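Local coordinates for DltD domain-containing protein (Beauveria bassiana, PDB 7D78), which probably acts as a polyketide cyclase, a thioesterase with an alpha/beta hydrolase fold that releases its polyketide chain by closing it into a medium-ring lactone, at residues L260-E265 and V306-A311; V154-I159 and L297-G302; I54-G59 and E73-Q78; M66-I71 and T129-S134. All coordinates share one frame; numbering follows the deposited sequence.

The four contacts lie on one side of a mixed sheet. Contacts 1, 3 and 4 join strands 259-264, 51-57 and 127-133 to helices 68-77 and 305-319, while contact 2 sets the 297-302 turn on the end of strand 150-156. Contacts 3 and 4 share helix 68-77, their centres about 6 Å apart, and their segments alternate along the chain. Contacts 1 and 2 alternate likewise, with centres about 7 Å apart. Contacts 1 and 3 are separated most, about 14 Å between centres, yet touch through helix 305-319. Together they illustrate how an alpha/beta hydrolase joins its sheet to a layer of helices and loop near the probable catalytic residues at the strand ends.

Contact 1: L260-E265 and V306-A311; sequences LMVTPE and VEVVDA
Val262 and Val308 mark the closest approach of the strand in 260-265 to helix segment 306-311, their CA atoms 8.2 Å apart. One helical turn further on, Leu260 and Ala311 pair at a slightly wider spacing, with 9.3 Å between the two CA atoms. Residues two apart on the strand thus match residues three apart on the helix: Leu260 and Val262 lie on the same face of the strand, Val308 and Ala311 on the same side of the helix. No hydrogen bond crosses the interface, and the helix keeps its own bonding, for instance from Ala311 N to Glu307 O.

The two valines reach toward each other tip to tip, and Val262 CG1 meets Val308 CG1 at 4.1 Å. In Val262 this branch stands anti to the backbone nitrogen (chi1 -180°), and Val308 has its CG1 in the same setting, which brings one methyl of each into contact. Leu260 makes a looser approach: its CD2 ends 4.4 Å from Ala311 O, a carbonyl within the helix, while the small Ala311 methyl points toward the strand.

Beyond the two segments, Val308 also packs on Leu300 and Val262 on Val299, both in the loop that leads to the helix. Val309 turns instead to Ile71, Thr74 and Phe75 of helix 68-77, while strand 259-264 is hydrogen-bonded between strands 150-156 and 286-291.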
loop_
_atom_site.group_PDB
_atom_site.type_symbol
_atom_site.label_atom_id
_atom_site.label_comp_id
_atom_site.label_asym_id
_atom_site.label_seq_id
_atom_site.Cartn_x
_atom_site.Cartn_y
_atom_site.Cartn_z
ATOM N N LEU A 260 4.804 8.735 -22.069
ATOM C CA LEU A 260 4.032 9.806 -22.676
ATOM C C LEU A 260 2.950 10.222 -21.693
ATOM O O LEU A 260 2.187 9.374 -21.217
ATOM C CB LEU A 260 3.397 9.349 -23.993
ATOM C CG LEU A 260 2.302 10.259 -24.541
ATOM C CD1 LEU A 260 2.926 11.566 -25.025
ATOM C CD2 LEU A 260 1.561 9.550 -25.673
ATOM N N MET A 261 2.895 11.511 -21.373
ATOM C CA MET A 261 1.816 12.053 -20.560
ATOM C C MET A 261 0.969 13.012 -21.386
ATOM O O MET A 261 1.502 13.922 -22.037
ATOM C CB MET A 261 2.353 12.777 -19.328
ATOM C CG MET A 261 1.243 13.327 -18.444
ATOM S SD MET A 261 1.891 14.179 -16.997
ATOM C CE MET A 261 2.859 12.882 -16.230
ATOM N N VAL A 262 -0.344 12.816 -21.336
ATOM C CA VAL A 262 -1.316 13.697 -21.968
ATOM C C VAL A 262 -2.099 14.398 -20.865
ATOM O O VAL A 262 -2.831 13.749 -20.104
ATOM C CB VAL A 262 -2.254 12.919 -22.899
ATOM C CG1 VAL A 262 -3.264 13.866 -23.554
ATOM C CG2 VAL A 262 -1.447 12.153 -23.946
ATOM N N THR A 263 -1.962 15.722 -20.790
ATOM C CA THR A 263 -2.558 16.523 -19.737
ATOM C C THR A 263 -3.575 17.489 -20.325
ATOM O O THR A 263 -3.248 18.216 -21.278
ATOM C CB THR A 263 -1.470 17.308 -18.984
ATOM O OG1 THR A 263 -0.640 16.390 -18.265
ATOM C CG2 THR A 263 -2.088 18.320 -18.003
ATOM N N PRO A 264 -4.802 17.540 -19.796
ATOM C CA PRO A 264 -5.775 18.525 -20.284
ATOM C C PRO A 264 -5.444 19.900 -19.725
ATOM O O PRO A 264 -5.214 20.049 -18.521
ATOM C CB PRO A 264 -7.117 18.013 -19.739
ATOM C CG PRO A 264 -6.794 16.712 -18.972
ATOM C CD PRO A 264 -5.338 16.772 -18.657
ATOM N N GLU A 265 -5.427 20.909 -20.609
ATOM C CA GLU A 265 -5.150 22.276 -20.171
ATOM C C GLU A 265 -6.073 22.706 -19.039
ATOM O O GLU A 265 -5.628 23.320 -18.063
ATOM C CB GLU A 265 -5.283 23.258 -21.344
ATOM C CG GLU A 265 -4.901 24.685 -20.949
ATOM C CD GLU A 265 -5.341 25.729 -21.962
ATOM O OE1 GLU A 265 -6.210 25.419 -22.805
ATOM O OE2 GLU A 265 -4.817 26.862 -21.904
ATOM N N VAL A 306 -8.465 12.944 -32.471
ATOM C CA VAL A 306 -7.852 12.049 -33.443
ATOM C C VAL A 306 -6.343 12.263 -33.467
ATOM O O VAL A 306 -5.560 11.306 -33.548
ATOM C CB VAL A 306 -8.498 12.252 -34.827
ATOM C CG1 VAL A 306 -7.687 11.558 -35.904
ATOM C CG2 VAL A 306 -9.930 11.724 -34.814
ATOM N N GLU A 307 -5.915 13.519 -33.332
ATOM C CA GLU A 307 -4.493 13.846 -33.336
ATOM C C GLU A 307 -3.804 13.359 -32.065
ATOM O O GLU A 307 -2.627 12.976 -32.095
ATOM C CB GLU A 307 -4.319 15.356 -33.487
ATOM C CG GLU A 307 -4.662 15.913 -34.874
ATOM C CD GLU A 307 -6.143 15.811 -35.231
ATOM O OE1 GLU A 307 -7.005 15.876 -34.321
ATOM O OE2 GLU A 307 -6.443 15.663 -36.436
ATOM N N VAL A 308 -4.511 13.397 -30.934
ATOM C CA VAL A 308 -3.934 12.925 -29.680
ATOM C C VAL A 308 -3.734 11.414 -29.723
ATOM O O VAL A 308 -2.676 10.904 -29.337
ATOM C CB VAL A 308 -4.814 13.356 -28.493
ATOM C CG1 VAL A 308 -4.446 12.568 -27.239
ATOM C CG2 VAL A 308 -4.663 14.851 -28.251
ATOM N N VAL A 309 -4.735 10.674 -30.212
ATOM C CA VAL A 309 -4.590 9.226 -30.329
ATOM C C VAL A 309 -3.462 8.876 -31.292
ATOM O O VAL A 309 -2.641 7.994 -31.011
ATOM C CB VAL A 309 -5.922 8.583 -30.749
ATOM C CG1 VAL A 309 -5.747 7.084 -30.941
ATOM C CG2 VAL A 309 -6.975 8.860 -29.705
ATOM N N ASP A 310 -3.389 9.567 -32.435
ATOM C CA ASP A 310 -2.291 9.320 -33.366
ATOM C C ASP A 310 -0.942 9.582 -32.709
ATOM O O ASP A 310 0.035 8.866 -32.967
ATOM C CB ASP A 310 -2.457 10.179 -34.622
ATOM C CG ASP A 310 -3.404 9.555 -35.620
ATOM O OD1 ASP A 310 -3.741 8.363 -35.434
ATOM O OD2 ASP A 310 -3.811 10.243 -36.580
ATOM N N ALA A 311 -0.874 10.599 -31.847
ATOM C CA ALA A 311 0.367 10.881 -31.139
ATOM C C ALA A 311 0.759 9.735 -30.216
ATOM O O ALA A 311 1.954 9.459 -30.038
ATOM C CB ALA A 311 0.231 12.175 -30.347
#

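Contact 2: V154-I159 and L297-G302; sequences VMVCPI and LTVLSG
A backbone hydrogen bond from Ser301 N to Thr298 O, 3.0 Å long, closes the type I beta turn that holds Val299 and Leu300 against Val156. These two residues occupy the middle of the turn, so a single fold of the chain delivers two neighbouring apolar side chains to the end of strand 154-156. No hydrogen bond joins the segments, and the meeting is one of aliphatic carbons and a sulfur.

Val156 CG1 is the shared point. Val299 CG1 lies against it at 3.6 Å, the two side chains crossing obliquely, whereas Leu300 approaches tip to tip, with Leu300 CG and CD1 both 4.1 Å from Val156 CG1. Val299 carries CG1 between its backbone nitrogen and its carbonyl carbon (chi1 58°), a less roomy setting that directs this branch at both Val156 and Cys157, the first residue beyond the strand. There Cys157 SG rests 4.2 Å from Val299 CG1. Cys157 has left the extended conformation, with phi and psi of 39° and 55°, as the chain turns out of the strand.

The surroundings place this junction beside the probable catalytic centre: Cys157 also touches Asp267 and His296, which with Ser134 have the geometry of a Ser-His-Asp triad. Leu300 packs on Val308 and Met312 of helix 305-319 and on Trp131 of strand 127-133. Val299 continues to Met133 and to Pro264, so the turn spans three adjacent strands of the sheet.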
loop_
_atom_site.group_PDB
_atom_site.type_symbol
_atom_site.label_atom_id
_atom_site.label_comp_id
_atom_site.label_asym_id
_atom_site.label_seq_id
_atom_site.Cartn_x
_atom_site.Cartn_y
_atom_site.Cartn_z
ATOM N N VAL A 154 1.847 5.106 -21.128
ATOM C CA VAL A 154 1.050 6.243 -21.569
ATOM C C VAL A 154 0.089 6.590 -20.450
ATOM O O VAL A 154 -0.752 5.765 -20.072
ATOM C CB VAL A 154 0.289 5.939 -22.866
ATOM C CG1 VAL A 154 -0.648 7.089 -23.202
ATOM C CG2 VAL A 154 1.277 5.690 -23.997
ATOM N N MET A 155 0.221 7.794 -19.912
ATOM C CA MET A 155 -0.659 8.285 -18.861
ATOM C C MET A 155 -1.489 9.431 -19.415
ATOM O O MET A 155 -0.942 10.446 -19.867
ATOM C CB MET A 155 0.133 8.753 -17.644
ATOM C CG MET A 155 0.833 7.640 -16.882
ATOM S SD MET A 155 1.594 8.287 -15.386
ATOM C CE MET A 155 2.980 9.190 -16.060
ATOM N N VAL A 156 -2.803 9.277 -19.368
ATOM C CA VAL A 156 -3.727 10.333 -19.752
ATOM C C VAL A 156 -4.332 10.906 -18.479
ATOM O O VAL A 156 -4.907 10.164 -17.672
ATOM C CB VAL A 156 -4.808 9.808 -20.706
ATOM C CG1 VAL A 156 -5.792 10.920 -21.071
ATOM C CG2 VAL A 156 -4.153 9.214 -21.934
ATOM N N CYS A 157 -4.186 12.220 -18.301
ATOM C CA CYS A 157 -4.672 12.983 -17.152
ATOM C C CYS A 157 -4.505 12.226 -15.824
ATOM O O CYS A 157 -5.478 12.045 -15.086
ATOM C CB CYS A 157 -6.122 13.414 -17.354
ATOM S SG CYS A 157 -7.342 12.067 -17.576
ATOM N N PRO A 158 -3.290 11.784 -15.497
ATOM C CA PRO A 158 -3.106 11.047 -14.238
ATOM C C PRO A 158 -3.495 11.894 -13.031
ATOM O O PRO A 158 -3.246 13.099 -12.990
ATOM C CB PRO A 158 -1.607 10.724 -14.231
ATOM C CG PRO A 158 -0.990 11.763 -15.110
ATOM C CD PRO A 158 -2.009 12.016 -16.188
ATOM N N ILE A 159 -4.121 11.244 -12.043
ATOM C CA ILE A 159 -4.460 11.863 -10.767
ATOM C C ILE A 159 -3.413 11.440 -9.740
ATOM O O ILE A 159 -3.171 10.243 -9.545
ATOM C CB ILE A 159 -5.864 11.465 -10.287
ATOM C CG1 ILE A 159 -6.956 12.045 -11.185
ATOM C CG2 ILE A 159 -6.097 12.066 -8.916
ATOM C CD1 ILE A 159 -8.373 11.586 -10.769
ATOM N N LEU A 297 -12.323 14.771 -18.410
ATOM C CA LEU A 297 -13.116 13.754 -19.102
ATOM C C LEU A 297 -13.186 13.947 -20.608
ATOM O O LEU A 297 -13.554 13.004 -21.314
ATOM C CB LEU A 297 -14.561 13.712 -18.583
ATOM C CG LEU A 297 -14.858 13.350 -17.127
ATOM C CD1 LEU A 297 -13.982 12.221 -16.630
ATOM C CD2 LEU A 297 -14.723 14.576 -16.252
ATOM N N THR A 298 -12.875 15.138 -21.115
ATOM C CA THR A 298 -12.959 15.431 -22.539
ATOM C C THR A 298 -11.599 15.427 -23.213
ATOM O O THR A 298 -11.497 15.774 -24.395
ATOM C CB THR A 298 -13.643 16.787 -22.762
ATOM O OG1 THR A 298 -12.889 17.820 -22.109
ATOM C CG2 THR A 298 -15.068 16.771 -22.205
ATOM N N VAL A 299 -10.546 15.052 -22.485
ATOM C CA VAL A 299 -9.197 15.128 -23.035
ATOM C C VAL A 299 -9.057 14.255 -24.278
ATOM O O VAL A 299 -8.259 14.562 -25.170
ATOM C CB VAL A 299 -8.178 14.753 -21.942
ATOM C CG1 VAL A 299 -8.470 13.350 -21.402
ATOM C CG2 VAL A 299 -6.754 14.881 -22.457
ATOM N N LEU A 300 -9.840 13.177 -24.379
ATOM C CA LEU A 300 -9.772 12.281 -25.529
ATOM C C LEU A 300 -11.026 12.349 -26.404
ATOM O O LEU A 300 -11.301 11.416 -27.165
ATOM C CB LEU A 300 -9.514 10.842 -25.062
ATOM C CG LEU A 300 -8.169 10.622 -24.349
ATOM C CD1 LEU A 300 -7.894 9.157 -24.066
ATOM C CD2 LEU A 300 -7.017 11.219 -25.154
ATOM N N SER A 301 -11.786 13.439 -26.326
ATOM C CA SER A 301 -13.036 13.571 -27.063
ATOM C C SER A 301 -13.026 14.852 -27.886
ATOM O O SER A 301 -12.226 15.761 -27.653
ATOM C CB SER A 301 -14.254 13.592 -26.125
ATOM O OG SER A 301 -14.105 12.689 -25.049
ATOM N N GLY A 302 -13.951 14.926 -28.841
ATOM C CA GLY A 302 -14.094 16.161 -29.579
ATOM C C GLY A 302 -12.921 16.376 -30.516
ATOM O O GLY A 302 -12.171 15.461 -30.845
#

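Contact 3: I54-G59 and E73-Q78; sequences IIMTPG and ETFQSQ
Ile54 and Met56, two residues apart on strand 54-57, take hold of the Phe75 ring from different directions. Phe75 CG is anti to the carbonyl carbon (chi1 -75°), which puts the ring between helix and strand. The terminal methyl of Ile54 lies over one face: CD1 is 3.8 Å from the ring centroid and only 16° off its normal, a CH-pi contact displaced a little toward the rim near Phe75 CD2. The isoleucine reaches there because CG1 is anti to the carbonyl carbon (chi1 -57°) and the chain then extends, crossing the phenyl at about a right angle. Its shorter branch, CG2, on the same side of the ring but beyond its rim, is 4.2 Å from Phe75 CE2.

Met56 arrives at the edge. Its SD stands 5.1 Å from the centroid of the Phe75 ring and 4.0 Å from both Phe75 CD2 and Phe75 CE2, a Met-aromatic contact. The thioether bends at its last torsion, so the terminal methyl turns aside and packs on Trp131. That indole also meets Phe75 edge to face.

The contact lies inside the beta-alpha-beta unit of strand 51-57, helix 68-77 and strand 81-86. Internal to the helix end, Ser77 OG donates to Thr74 O at 2.8 Å.

An alanine at Phe75 is likely to open a gap between helix and strand, with Ile54 CD1 stripped of the ring face and the Met56 thioether of its aromatic neighbour. Across the contact the chemistry is non-polar, which implies cohesion through dispersion and the weak electrostatics of C-H and sulfur with an aromatic ring.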
loop_
_atom_site.group_PDB
_atom_site.type_symbol
_atom_site.label_atom_id
_atom_site.label_comp_id
_atom_site.label_asym_id
_atom_site.label_seq_id
_atom_site.Cartn_x
_atom_site.Cartn_y
_atom_site.Cartn_z
ATOM N N ILE A 54 -1.340 -3.237 -26.270
ATOM C CA ILE A 54 -1.551 -2.120 -25.356
ATOM C C ILE A 54 -2.613 -2.549 -24.356
ATOM O O ILE A 54 -3.729 -2.900 -24.752
ATOM C CB ILE A 54 -1.992 -0.846 -26.094
ATOM C CG1 ILE A 54 -0.967 -0.442 -27.162
ATOM C CG2 ILE A 54 -2.259 0.271 -25.101
ATOM C CD1 ILE A 54 -1.504 0.617 -28.120
ATOM N N ILE A 55 -2.272 -2.528 -23.068
ATOM C CA ILE A 55 -3.212 -2.859 -21.997
ATOM C C ILE A 55 -3.702 -1.553 -21.390
ATOM O O ILE A 55 -2.898 -0.771 -20.868
ATOM C CB ILE A 55 -2.561 -3.752 -20.928
ATOM C CG1 ILE A 55 -2.213 -5.128 -21.500
ATOM C CG2 ILE A 55 -3.495 -3.901 -19.703
ATOM C CD1 ILE A 55 -1.079 -5.843 -20.724
ATOM N N MET A 56 -5.013 -1.309 -21.459
ATOM C CA MET A 56 -5.615 -0.038 -21.064
ATOM C C MET A 56 -6.349 -0.200 -19.736
ATOM O O MET A 56 -7.273 -1.013 -19.632
ATOM C CB MET A 56 -6.590 0.462 -22.138
ATOM C CG MET A 56 -5.949 0.708 -23.508
ATOM S SD MET A 56 -7.177 1.117 -24.773
ATOM C CE MET A 56 -7.678 2.756 -24.254
ATOM N N THR A 57 -5.965 0.606 -18.740
ATOM C CA THR A 57 -6.618 0.598 -17.432
ATOM C C THR A 57 -7.567 1.785 -17.321
ATOM O O THR A 57 -7.122 2.934 -17.473
ATOM C CB THR A 57 -5.582 0.653 -16.307
ATOM O OG1 THR A 57 -4.772 -0.537 -16.323
ATOM C CG2 THR A 57 -6.281 0.735 -14.948
ATOM N N PRO A 58 -8.851 1.572 -17.032
ATOM C CA PRO A 58 -9.788 2.695 -16.895
ATOM C C PRO A 58 -9.544 3.515 -15.634
ATOM O O PRO A 58 -8.768 3.160 -14.747
ATOM C CB PRO A 58 -11.164 2.016 -16.832
ATOM C CG PRO A 58 -10.944 0.601 -17.284
ATOM C CD PRO A 58 -9.522 0.273 -16.883
ATOM N N GLY A 59 -10.276 4.624 -15.554
ATOM C CA GLY A 59 -10.215 5.517 -14.416
ATOM C C GLY A 59 -10.976 5.007 -13.201
ATOM O O GLY A 59 -11.438 3.867 -13.133
ATOM N N GLU A 73 -10.477 0.488 -30.726
ATOM C CA GLU A 73 -10.719 0.213 -32.142
ATOM C C GLU A 73 -9.674 0.890 -33.023
ATOM O O GLU A 73 -9.188 0.292 -33.990
ATOM C CB GLU A 73 -12.124 0.677 -32.531
ATOM C CG GLU A 73 -13.235 -0.058 -31.798
ATOM C CD GLU A 73 -14.615 0.496 -32.122
ATOM O OE1 GLU A 73 -14.732 1.291 -33.078
ATOM O OE2 GLU A 73 -15.582 0.134 -31.419
ATOM N N THR A 74 -9.317 2.137 -32.703
ATOM C CA THR A 74 -8.270 2.828 -33.454
ATOM C C THR A 74 -6.930 2.133 -33.276
ATOM O O THR A 74 -6.203 1.908 -34.252
ATOM C CB THR A 74 -8.175 4.293 -33.018
ATOM O OG1 THR A 74 -9.406 4.959 -33.311
ATOM C CG2 THR A 74 -7.038 5.008 -33.754
ATOM N N PHE A 75 -6.585 1.789 -32.033
ATOM C CA PHE A 75 -5.344 1.058 -31.787
ATOM C C PHE A 75 -5.316 -0.232 -32.597
ATOM O O PHE A 75 -4.321 -0.547 -33.258
ATOM C CB PHE A 75 -5.196 0.752 -30.295
ATOM C CG PHE A 75 -4.797 1.935 -29.450
ATOM C CD1 PHE A 75 -4.239 3.071 -30.018
ATOM C CD2 PHE A 75 -4.964 1.896 -28.066
ATOM C CE1 PHE A 75 -3.862 4.152 -29.229
ATOM C CE2 PHE A 75 -4.595 2.976 -27.267
ATOM C CZ PHE A 75 -4.045 4.105 -27.843
ATOM N N GLN A 76 -6.421 -0.980 -32.574
ATOM C CA GLN A 76 -6.488 -2.231 -33.318
ATOM C C GLN A 76 -6.305 -2.008 -34.816
ATOM O O GLN A 76 -5.622 -2.789 -35.487
ATOM C CB GLN A 76 -7.822 -2.911 -33.048
ATOM C CG GLN A 76 -8.009 -4.206 -33.778
ATOM C CD GLN A 76 -9.418 -4.730 -33.624
ATOM O OE1 GLN A 76 -10.385 -3.980 -33.731
ATOM N NE2 GLN A 76 -9.541 -6.016 -33.358
ATOM N N SER A 77 -6.920 -0.957 -35.362
ATOM C CA SER A 77 -6.803 -0.713 -36.795
ATOM C C SER A 77 -5.406 -0.260 -37.189
ATOM O O SER A 77 -5.061 -0.325 -38.372
ATOM C CB SER A 77 -7.822 0.331 -37.248
ATOM O OG SER A 77 -7.461 1.614 -36.788
ATOM N N GLN A 78 -4.600 0.207 -36.236
ATOM C CA GLN A 78 -3.219 0.571 -36.506
ATOM C C GLN A 78 -2.243 -0.542 -36.138
ATOM O O GLN A 78 -1.028 -0.313 -36.114
ATOM C CB GLN A 78 -2.872 1.870 -35.779
ATOM C CG GLN A 78 -3.649 3.064 -36.336
ATOM C CD GLN A 78 -3.208 4.392 -35.754
ATOM O OE1 GLN A 78 -2.064 4.552 -35.336
ATOM N NE2 GLN A 78 -4.116 5.360 -35.738
#

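Contact 4: M66-I71 and T129-S134; sequences MLLPDI and TLWGMS
The strand that brings Trp131 up to Leu68 and Ile71 begins its approach at Thr129, whose side chain packs on Ala152 and on Ile316 of helix 305-319. Leu130 faces the other side of the sheet, against Ile55 and Val150. Trp131 then swings its indole toward the start of helix 68-77, CG lying anti to the backbone nitrogen (chi1 -174°), and the six-membered ring leads. Leu68 CD2 sits 3.7 Å from Trp131 CH2 and nearly as close to Trp131 CZ3, the leucine crossing the indole obliquely. A turn further along the helix, Ile71 CG2 comes within 4.4 Å of Trp131 CZ2, so the far rim of the indole bears on two residues one turn apart. Val154, Val156 and Met312 also touch the tryptophan.

Gly132 opens a Gly-Met-Ser-Phe-Gly sequence that matches the GxSxG nucleophile elbow of alpha/beta hydrolases, in which a tight turn joins this strand to the helix after it. Met133 follows, pointing its CB toward segment 66-71; its chain is extended, and its SD lies a loose 4.5 Å from Leu68 CD2. Ser134, the probable nucleophile, ends the segment at the N-cap position of helix 135-146 with a strained backbone, phi 63° and psi -134°, consistent with a place on such an elbow. Its OG is hydrogen-bonded to His296 NE2 and to a glycerol, the latter probably left from crystallisation.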
loop_
_atom_site.group_PDB
_atom_site.type_symbol
_atom_site.label_atom_id
_atom_site.label_comp_id
_atom_site.label_asym_id
_atom_site.label_seq_id
_atom_site.Cartn_x
_atom_site.Cartn_y
_atom_site.Cartn_z
ATOM N N MET A 66 -16.722 2.489 -20.914
ATOM C CA MET A 66 -16.789 3.945 -20.936
ATOM C C MET A 66 -15.610 4.482 -21.733
ATOM O O MET A 66 -14.459 4.329 -21.312
ATOM C CB MET A 66 -16.781 4.501 -19.516
ATOM C CG MET A 66 -17.954 4.027 -18.675
ATOM S SD MET A 66 -17.707 4.310 -16.904
ATOM C CE MET A 66 -17.442 6.039 -16.855
ATOM N N LEU A 67 -15.896 5.091 -22.898
ATOM C CA LEU A 67 -14.949 5.867 -23.711
ATOM C C LEU A 67 -13.862 5.032 -24.377
ATOM O O LEU A 67 -13.573 5.221 -25.566
ATOM C CB LEU A 67 -14.295 6.981 -22.880
ATOM C CG LEU A 67 -15.264 7.891 -22.098
ATOM C CD1 LEU A 67 -14.690 8.323 -20.750
ATOM C CD2 LEU A 67 -15.713 9.114 -22.914
ATOM N N LEU A 68 -13.263 4.100 -23.638
ATOM C CA LEU A 68 -12.098 3.385 -24.150
ATOM C C LEU A 68 -12.350 2.522 -25.389
ATOM O O LEU A 68 -11.398 2.360 -26.173
ATOM C CB LEU A 68 -11.493 2.533 -23.023
ATOM C CG LEU A 68 -11.166 3.334 -21.756
ATOM C CD1 LEU A 68 -10.313 2.511 -20.784
ATOM C CD2 LEU A 68 -10.469 4.649 -22.097
ATOM N N PRO A 69 -13.530 1.928 -25.622
ATOM C CA PRO A 69 -13.669 1.115 -26.841
ATOM C C PRO A 69 -13.343 1.879 -28.110
ATOM O O PRO A 69 -12.731 1.311 -29.024
ATOM C CB PRO A 69 -15.135 0.672 -26.793
ATOM C CG PRO A 69 -15.419 0.580 -25.326
ATOM C CD PRO A 69 -14.699 1.758 -24.735
ATOM N N ASP A 70 -13.713 3.159 -28.180
ATOM C CA ASP A 70 -13.377 3.960 -29.353
ATOM C C ASP A 70 -11.869 4.034 -29.560
ATOM O O ASP A 70 -11.386 3.919 -30.693
ATOM C CB ASP A 70 -13.964 5.361 -29.214
ATOM C CG ASP A 70 -15.474 5.364 -29.271
ATOM O OD1 ASP A 70 -16.049 4.453 -29.908
ATOM O OD2 ASP A 70 -16.083 6.278 -28.681
ATOM N N ILE A 71 -11.110 4.230 -28.478
ATOM C CA ILE A 71 -9.653 4.283 -28.573
ATOM C C ILE A 71 -9.092 2.921 -28.972
ATOM O O ILE A 71 -8.174 2.833 -29.800
ATOM C CB ILE A 71 -9.052 4.773 -27.239
ATOM C CG1 ILE A 71 -9.762 6.037 -26.749
ATOM C CG2 ILE A 71 -7.546 5.011 -27.355
ATOM C CD1 ILE A 71 -9.261 7.302 -27.395
ATOM N N THR A 129 2.846 -2.482 -23.921
ATOM C CA THR A 129 2.689 -1.103 -23.461
ATOM C C THR A 129 1.543 -1.038 -22.459
ATOM O O THR A 129 0.519 -1.708 -22.639
ATOM C CB THR A 129 2.411 -0.140 -24.644
ATOM O OG1 THR A 129 3.606 0.023 -25.419
ATOM C CG2 THR A 129 1.924 1.260 -24.163
ATOM N N LEU A 130 1.731 -0.263 -21.384
ATOM C CA LEU A 130 0.661 0.022 -20.433
ATOM C C LEU A 130 0.123 1.428 -20.666
ATOM O O LEU A 130 0.895 2.392 -20.780
ATOM C CB LEU A 130 1.123 -0.120 -18.980
ATOM C CG LEU A 130 1.462 -1.531 -18.477
ATOM C CD1 LEU A 130 1.608 -1.540 -16.966
ATOM C CD2 LEU A 130 0.450 -2.593 -18.953
ATOM N N TRP A 131 -1.203 1.526 -20.724
ATOM C CA TRP A 131 -1.939 2.743 -21.038
ATOM C C TRP A 131 -2.982 2.922 -19.946
ATOM O O TRP A 131 -3.648 1.957 -19.564
ATOM C CB TRP A 131 -2.599 2.605 -22.422
ATOM C CG TRP A 131 -3.302 3.815 -22.995
ATOM C CD1 TRP A 131 -2.864 4.600 -24.027
ATOM C CD2 TRP A 131 -4.589 4.330 -22.619
ATOM N NE1 TRP A 131 -3.785 5.580 -24.303
ATOM C CE2 TRP A 131 -4.854 5.437 -23.454
ATOM C CE3 TRP A 131 -5.538 3.970 -21.651
ATOM C CZ2 TRP A 131 -6.027 6.195 -23.347
ATOM C CZ3 TRP A 131 -6.713 4.729 -21.547
ATOM C CH2 TRP A 131 -6.942 5.822 -22.394
ATOM N N GLY A 132 -3.117 4.130 -19.433
ATOM C CA GLY A 132 -4.079 4.364 -18.369
ATOM C C GLY A 132 -4.651 5.756 -18.445
ATOM O O GLY A 132 -3.951 6.715 -18.788
ATOM N N MET A 133 -5.932 5.874 -18.103
ATOM C CA MET A 133 -6.605 7.162 -18.056
ATOM C C MET A 133 -6.949 7.528 -16.621
ATOM O O MET A 133 -7.476 6.697 -15.874
ATOM C CB MET A 133 -7.880 7.162 -18.893
ATOM C CG MET A 133 -8.597 8.509 -18.852
ATOM S SD MET A 133 -9.571 8.720 -20.333
ATOM C CE MET A 133 -10.388 10.283 -19.980
ATOM N N SER A 134 -6.662 8.775 -16.248
ATOM C CA SER A 134 -7.072 9.329 -14.955
ATOM C C SER A 134 -6.382 8.503 -13.872
ATOM O O SER A 134 -5.168 8.263 -13.991
ATOM C CB SER A 134 -8.598 9.366 -14.891
ATOM O OG SER A 134 -9.046 9.940 -13.675
#